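Local coordinates for protein peptide ABC transporter permease (PDB 6EXS) that probably transports small peptides and thioalcohol-conjugated peptides, the precursors of underarm malodour, across the bacterial membrane as a POT-family member of the major facilitator superfamily, at residues 291-304 and 365-379. Residues are numbered along the deposited sequence; the frame is centred on the assembly and turned at random.
With C3H (2-[[(2~{R})-2-azanyl-3-[(3~{S})-3-methyl-1-oxidanyl-hexan-3-yl]sulfanyl-propanoyl]amino]ethanoic acid), chain O; OLC ((2R)-2,3-dihydroxypropyl (9Z)-octadec-9-enoate), chain F.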
loop_
_atom_site.group_PDB
_atom_site.type_symbol
_atom_site.label_atom_id
_atom_site.label_comp_id
_atom_site.label_asym_id
_atom_site.label_seq_id
_atom_site.Cartn_x
_atom_site.Cartn_y
_atom_site.Cartn_z
ATOM N N LEU A 291 -7.697 6.874 -16.003
ATOM C CA LEU A 291 -7.674 6.987 -14.535
ATOM C C LEU A 291 -6.653 5.988 -13.934
ATOM O O LEU A 291 -6.056 6.287 -12.895
ATOM C CB LEU A 291 -9.076 6.755 -13.928
ATOM C CG LEU A 291 -10.160 7.795 -14.233
ATOM C CD1 LEU A 291 -11.539 7.229 -13.981
ATOM C CD2 LEU A 291 -9.992 9.038 -13.395
ATOM N N PHE A 292 -6.443 4.817 -14.603
ATOM C CA PHE A 292 -5.467 3.804 -14.191
ATOM C C PHE A 292 -4.030 4.350 -14.361
ATOM O O PHE A 292 -3.215 4.194 -13.449
ATOM C CB PHE A 292 -5.649 2.461 -14.946
ATOM C CG PHE A 292 -4.739 1.373 -14.413
ATOM C CD1 PHE A 292 -3.434 1.240 -14.884
ATOM C CD2 PHE A 292 -5.165 0.520 -13.400
ATOM C CE1 PHE A 292 -2.569 0.289 -14.336
ATOM C CE2 PHE A 292 -4.299 -0.433 -12.855
ATOM C CZ PHE A 292 -3.006 -0.537 -13.321
ATOM N N ILE A 293 -3.739 4.980 -15.527
ATOM C CA ILE A 293 -2.453 5.611 -15.851
ATOM C C ILE A 293 -2.197 6.750 -14.841
ATOM O O ILE A 293 -1.147 6.747 -14.197
ATOM C CB ILE A 293 -2.371 6.098 -17.339
ATOM C CG1 ILE A 293 -2.883 5.036 -18.358
ATOM C CG2 ILE A 293 -0.965 6.597 -17.709
ATOM C CD1 ILE A 293 -2.132 3.638 -18.425
ATOM N N LEU A 294 -3.174 7.674 -14.660
ATOM C CA LEU A 294 -3.069 8.785 -13.712
ATOM C C LEU A 294 -2.798 8.295 -12.291
ATOM O O LEU A 294 -1.923 8.857 -11.614
ATOM C CB LEU A 294 -4.307 9.705 -13.748
ATOM C CG LEU A 294 -4.509 10.599 -14.995
ATOM C CD1 LEU A 294 -5.737 11.471 -14.839
ATOM C CD2 LEU A 294 -3.311 11.492 -15.266
ATOM N N GLY A 295 -3.507 7.229 -11.882
ATOM C CA GLY A 295 -3.354 6.578 -10.578
ATOM C C GLY A 295 -1.986 5.940 -10.390
ATOM O O GLY A 295 -1.380 6.069 -9.327
ATOM N N MET A 296 -1.482 5.273 -11.441
ATOM C CA MET A 296 -0.178 4.616 -11.460
ATOM C C MET A 296 0.954 5.654 -11.321
ATOM O O MET A 296 1.858 5.455 -10.505
ATOM C CB MET A 296 -0.020 3.794 -12.750
ATOM C CG MET A 296 0.861 2.589 -12.591
ATOM S SD MET A 296 0.804 1.454 -14.002
ATOM C CE MET A 296 1.713 2.409 -15.233
ATOM N N LEU A 297 0.871 6.773 -12.097
ATOM C CA LEU A 297 1.826 7.883 -12.080
ATOM C C LEU A 297 1.865 8.540 -10.700
ATOM O O LEU A 297 2.938 8.969 -10.261
ATOM C CB LEU A 297 1.486 8.949 -13.144
ATOM C CG LEU A 297 1.670 8.622 -14.630
ATOM C CD1 LEU A 297 0.935 9.622 -15.472
ATOM C CD2 LEU A 297 3.154 8.585 -15.031
ATOM N N PHE A 298 0.703 8.618 -10.012
ATOM C CA PHE A 298 0.635 9.197 -8.665
ATOM C C PHE A 298 1.363 8.322 -7.639
ATOM O O PHE A 298 2.192 8.840 -6.885
ATOM C CB PHE A 298 -0.817 9.463 -8.200
ATOM C CG PHE A 298 -0.813 9.962 -6.775
ATOM C CD1 PHE A 298 -0.604 11.306 -6.494
ATOM C CD2 PHE A 298 -0.873 9.070 -5.709
ATOM C CE1 PHE A 298 -0.490 11.748 -5.184
ATOM C CE2 PHE A 298 -0.757 9.517 -4.399
ATOM C CZ PHE A 298 -0.550 10.847 -4.149
ATOM N N TRP A 299 1.015 7.008 -7.577
ATOM C CA TRP A 299 1.615 6.073 -6.625
ATOM C C TRP A 299 3.079 5.791 -6.907
ATOM O O TRP A 299 3.794 5.453 -5.970
ATOM C CB TRP A 299 0.814 4.772 -6.487
ATOM C CG TRP A 299 -0.567 4.980 -5.963
ATOM C CD1 TRP A 299 -1.736 4.765 -6.632
ATOM C CD2 TRP A 299 -0.929 5.526 -4.687
ATOM N NE1 TRP A 299 -2.805 5.111 -5.841
ATOM C CE2 TRP A 299 -2.340 5.579 -4.640
ATOM C CE3 TRP A 299 -0.199 5.915 -3.551
ATOM C CZ2 TRP A 299 -3.035 6.044 -3.517
ATOM C CZ3 TRP A 299 -0.881 6.379 -2.443
ATOM C CH2 TRP A 299 -2.284 6.451 -2.432
ATOM N N SER A 300 3.545 5.966 -8.156
ATOM C CA SER A 300 4.969 5.758 -8.479
ATOM C C SER A 300 5.811 6.768 -7.693
ATOM O O SER A 300 6.709 6.367 -6.952
ATOM C CB SER A 300 5.218 5.874 -9.984
ATOM O OG SER A 300 6.603 5.851 -10.289
ATOM N N ILE A 301 5.439 8.061 -7.787
ATOM C CA ILE A 301 6.077 9.169 -7.086
ATOM C C ILE A 301 5.800 9.081 -5.586
ATOM O O ILE A 301 6.748 9.125 -4.803
ATOM C CB ILE A 301 5.718 10.538 -7.715
ATOM C CG1 ILE A 301 6.368 10.649 -9.128
ATOM C CG2 ILE A 301 6.174 11.696 -6.798
ATOM C CD1 ILE A 301 5.968 11.855 -9.960
ATOM N N GLN A 302 4.526 8.890 -5.189
ATOM C CA GLN A 302 4.154 8.761 -3.774
ATOM C C GLN A 302 4.881 7.607 -3.036
ATOM O O GLN A 302 5.434 7.835 -1.968
ATOM C CB GLN A 302 2.628 8.646 -3.614
ATOM C CG GLN A 302 2.114 8.957 -2.212
ATOM C CD GLN A 302 2.277 7.823 -1.227
ATOM O OE1 GLN A 302 2.290 6.646 -1.567
ATOM N NE2 GLN A 302 2.378 8.156 0.035
ATOM N N GLU A 303 4.882 6.386 -3.589
ATOM C CA GLU A 303 5.535 5.248 -2.931
ATOM C C GLU A 303 7.076 5.340 -2.909
ATOM O O GLU A 303 7.731 4.526 -2.245
ATOM C CB GLU A 303 5.068 3.917 -3.520
ATOM C CG GLU A 303 3.613 3.575 -3.228
ATOM C CD GLU A 303 3.294 3.051 -1.842
ATOM O OE1 GLU A 303 4.189 3.064 -0.964
ATOM O OE2 GLU A 303 2.135 2.625 -1.634
ATOM N N GLN A 304 7.645 6.362 -3.578
ATOM C CA GLN A 304 9.089 6.574 -3.580
ATOM C C GLN A 304 9.557 7.379 -2.378
ATOM O O GLN A 304 10.759 7.487 -2.157
ATOM C CB GLN A 304 9.577 7.182 -4.895
ATOM C CG GLN A 304 9.940 6.148 -5.946
ATOM C CD GLN A 304 10.216 6.807 -7.275
ATOM O OE1 GLN A 304 11.010 7.752 -7.377
ATOM N NE2 GLN A 304 9.563 6.325 -8.326
ATOM N N ALA A 365 -11.894 12.421 -13.246
ATOM C CA ALA A 365 -10.780 12.697 -14.151
ATOM C C ALA A 365 -10.008 13.952 -13.758
ATOM O O ALA A 365 -8.786 13.917 -13.790
ATOM C CB ALA A 365 -11.282 12.801 -15.586
ATOM N N ILE A 366 -10.707 15.044 -13.375
ATOM C CA ILE A 366 -10.083 16.303 -12.945
ATOM C C ILE A 366 -9.350 16.109 -11.597
ATOM O O ILE A 366 -8.196 16.527 -11.480
ATOM C CB ILE A 366 -11.079 17.504 -12.950
ATOM C CG1 ILE A 366 -11.660 17.742 -14.361
ATOM C CG2 ILE A 366 -10.423 18.796 -12.429
ATOM C CD1 ILE A 366 -13.012 18.546 -14.415
ATOM N N LYS A 367 -10.005 15.439 -10.611
ATOM C CA LYS A 367 -9.455 15.149 -9.274
ATOM C C LYS A 367 -8.160 14.341 -9.353
ATOM O O LYS A 367 -7.192 14.684 -8.670
ATOM C CB LYS A 367 -10.480 14.420 -8.393
ATOM C CG LYS A 367 -11.583 15.309 -7.840
ATOM C CD LYS A 367 -12.445 14.541 -6.857
ATOM C CE LYS A 367 -13.635 15.318 -6.372
ATOM N NZ LYS A 367 -14.386 14.553 -5.349
ATOM N N PHE A 368 -8.141 13.288 -10.211
ATOM C CA PHE A 368 -6.979 12.429 -10.476
ATOM C C PHE A 368 -5.850 13.216 -11.132
ATOM O O PHE A 368 -4.688 13.046 -10.762
ATOM C CB PHE A 368 -7.376 11.249 -11.368
ATOM C CG PHE A 368 -7.683 9.981 -10.614
ATOM C CD1 PHE A 368 -8.785 9.903 -9.765
ATOM C CD2 PHE A 368 -6.899 8.847 -10.784
ATOM C CE1 PHE A 368 -9.070 8.726 -9.069
ATOM C CE2 PHE A 368 -7.189 7.669 -10.097
ATOM C CZ PHE A 368 -8.274 7.615 -9.247
ATOM N N SER A 369 -6.200 14.087 -12.096
ATOM C CA SER A 369 -5.269 14.951 -12.806
ATOM C C SER A 369 -4.601 15.938 -11.844
ATOM O O SER A 369 -3.380 16.084 -11.902
ATOM C CB SER A 369 -5.975 15.678 -13.946
ATOM O OG SER A 369 -6.443 14.753 -14.915
ATOM N N ILE A 370 -5.390 16.558 -10.920
ATOM C CA ILE A 370 -4.911 17.487 -9.891
ATOM C C ILE A 370 -3.892 16.779 -8.983
ATOM O O ILE A 370 -2.821 17.334 -8.718
ATOM C CB ILE A 370 -6.083 18.107 -9.082
ATOM C CG1 ILE A 370 -6.925 19.051 -9.950
ATOM C CG2 ILE A 370 -5.578 18.837 -7.830
ATOM C CD1 ILE A 370 -8.412 19.240 -9.437
ATOM N N GLY A 371 -4.232 15.560 -8.553
ATOM C CA GLY A 371 -3.396 14.725 -7.699
ATOM C C GLY A 371 -2.058 14.365 -8.307
ATOM O O GLY A 371 -1.025 14.540 -7.657
ATOM N N THR A 372 -2.072 13.874 -9.570
ATOM C CA THR A 372 -0.884 13.468 -10.342
ATOM C C THR A 372 0.023 14.655 -10.664
ATOM O O THR A 372 1.244 14.517 -10.565
ATOM C CB THR A 372 -1.284 12.711 -11.611
ATOM O OG1 THR A 372 -2.287 11.761 -11.281
ATOM C CG2 THR A 372 -0.127 11.992 -12.232
ATOM N N LEU A 373 -0.570 15.811 -11.064
ATOM C CA LEU A 373 0.167 17.046 -11.347
ATOM C C LEU A 373 0.903 17.465 -10.086
ATOM O O LEU A 373 2.080 17.811 -10.168
ATOM C CB LEU A 373 -0.776 18.183 -11.784
ATOM C CG LEU A 373 -1.245 18.204 -13.237
ATOM C CD1 LEU A 373 -2.371 19.201 -13.415
ATOM C CD2 LEU A 373 -0.097 18.499 -14.209
ATOM N N LEU A 374 0.222 17.384 -8.912
ATOM C CA LEU A 374 0.818 17.704 -7.613
ATOM C C LEU A 374 1.949 16.727 -7.241
ATOM O O LEU A 374 2.995 17.172 -6.751
ATOM C CB LEU A 374 -0.240 17.832 -6.501
ATOM C CG LEU A 374 -1.038 19.143 -6.470
ATOM C CD1 LEU A 374 -2.297 18.990 -5.656
ATOM C CD2 LEU A 374 -0.221 20.281 -5.904
ATOM N N ALA A 375 1.771 15.415 -7.535
ATOM C CA ALA A 375 2.823 14.418 -7.319
ATOM C C ALA A 375 4.058 14.772 -8.191
ATOM O O ALA A 375 5.178 14.776 -7.680
ATOM C CB ALA A 375 2.318 13.032 -7.649
ATOM N N GLY A 376 3.825 15.152 -9.456
ATOM C CA GLY A 376 4.876 15.570 -10.384
ATOM C C GLY A 376 5.565 16.861 -9.978
ATOM O O GLY A 376 6.785 16.982 -10.115
ATOM N N LEU A 377 4.777 17.833 -9.462
ATOM C CA LEU A 377 5.263 19.135 -8.971
ATOM C C LEU A 377 6.129 18.997 -7.710
ATOM O O LEU A 377 6.999 19.836 -7.481
ATOM C CB LEU A 377 4.110 20.119 -8.729
ATOM C CG LEU A 377 3.503 20.737 -9.986
ATOM C CD1 LEU A 377 2.053 21.114 -9.759
ATOM C CD2 LEU A 377 4.335 21.925 -10.502
ATOM N N SER A 378 5.904 17.928 -6.913
ATOM C CA SER A 378 6.669 17.634 -5.703
ATOM C C SER A 378 8.074 17.116 -6.060
ATOM O O SER A 378 9.022 17.362 -5.312
ATOM C CB SER A 378 5.910 16.663 -4.800
ATOM O OG SER A 378 6.002 15.311 -5.220
ATOM N N TYR A 379 8.200 16.427 -7.221
ATOM C CA TYR A 379 9.476 15.932 -7.765
ATOM C C TYR A 379 10.240 17.031 -8.539
ATOM O O TYR A 379 11.463 17.071 -8.460
ATOM C CB TYR A 379 9.289 14.640 -8.582
ATOM C CG TYR A 379 9.673 13.386 -7.821
ATOM C CD1 TYR A 379 9.524 13.309 -6.436
ATOM C CD2 TYR A 379 10.150 12.259 -8.490
ATOM C CE1 TYR A 379 9.875 12.157 -5.731
ATOM C CE2 TYR A 379 10.489 11.094 -7.797
ATOM C CZ TYR A 379 10.356 11.053 -6.417
ATOM O OH TYR A 379 10.700 9.927 -5.721
HETATM O O2 C3H O . -1.214 3.747 4.676
HETATM C C11 C3H O . -1.379 4.913 4.714
HETATM O O3 C3H O . -2.420 5.502 4.238
HETATM C C10 C3H O . -0.392 5.904 5.260
HETATM N N1 C3H O . 0.978 5.463 5.151
HETATM C C9 C3H O . 1.686 5.669 4.053
HETATM O O1 C3H O . 1.279 5.394 2.934
HETATM C C8 C3H O . 3.040 6.284 4.189
HETATM N N C3H O . 3.469 6.194 5.577
HETATM C C7 C3H O . 4.064 5.544 3.327
HETATM S S C3H O . 4.547 6.311 1.757
HETATM C C3 C3H O . 5.496 7.901 2.036
HETATM C C4 C3H O . 6.798 7.506 2.683
HETATM C C5 C3H O . 4.597 8.830 2.863
HETATM C C6 C3H O . 5.221 10.098 3.402
HETATM O O C3H O . 5.211 10.143 4.791
HETATM C C2 C3H O . 5.780 8.606 0.712
HETATM C C1 C3H O . 5.152 9.981 0.555
HETATM C C C3H O . 5.501 10.597 -0.772
HETATM C C18 OLC F . -2.082 23.253 -3.159
HETATM C C10 OLC F . 6.912 23.548 -7.898
HETATM C C9 OLC F . 8.202 23.871 -7.926
HETATM C C17 OLC F . -1.225 23.703 -4.324
HETATM C C11 OLC F . 5.776 24.340 -7.306
HETATM C C8 OLC F . 8.850 25.106 -7.349
HETATM C C24 OLC F . 20.716 29.176 -3.715
HETATM C C16 OLC F . 0.264 23.429 -4.142
HETATM C C12 OLC F . 4.805 23.502 -6.480
HETATM C C7 OLC F . 10.374 25.072 -7.411
HETATM C C15 OLC F . 1.117 23.959 -5.287
HETATM C C13 OLC F . 3.451 24.164 -6.278
HETATM C C6 OLC F . 11.051 26.184 -6.627
HETATM C C14 OLC F . 2.540 23.423 -5.317
HETATM C C5 OLC F . 12.561 26.255 -6.806
HETATM C C4 OLC F . 13.356 25.445 -5.794
HETATM C C3 OLC F . 14.300 26.271 -4.930
HETATM C C2 OLC F . 15.729 26.352 -5.468
HETATM C C21 OLC F . 19.038 27.344 -4.129
HETATM C C1 OLC F . 16.713 26.926 -4.487
HETATM C C22 OLC F . 19.742 28.555 -4.696
HETATM O O19 OLC F . 16.444 27.271 -3.364
HETATM O O25 OLC F . 21.840 28.334 -3.472
HETATM O O23 OLC F . 20.417 28.211 -5.913
HETATM O O20 OLC F . 17.944 26.999 -5.015
#
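Leu294 and Ile301 enter helix 365-379 as knobs into holes, the first among Ala365, Phe368, Ser369 and Thr372, the second among Ala375, Gly376, Ser378 and Tyr379. They join transmembrane helices of this major facilitator superfamily fold whose axes run in the same N-to-C sense and cross at 30°, 8.7 Å at closest approach. Packing is tight midway, among small residues: Phe298 and Thr372 bring their CA atoms to 4.8 Å. With CG of Phe298 trans to the backbone N (chi1 176°), the ring lies along the seam, its edge against Gly371 O and CD1 on Ala375 CB. Thr372 OG1 stands 2.9 Å from Leu294 O and 2.8 Å from Phe368 O, so its single proton can serve only one at a time; its CG2 packs on Leu297 CB. Toward Leu291 the helices stand farther apart, and Leu291 CD2 makes a CH-pi contact over one Phe368 face. By contrast, Leu374 and Leu377, which make no contact with helix 291-302, pack on a bound monoolein chain. Gln302 turns away, into the conjugated-peptide pocket. Beyond Ile301, whose CG2 sits over the Tyr379 ring, Tyr379 OH donates to Gln304 OE1 at 2.8 Å from above the amide plane, and Tyr463 OH bonds the same oxygen.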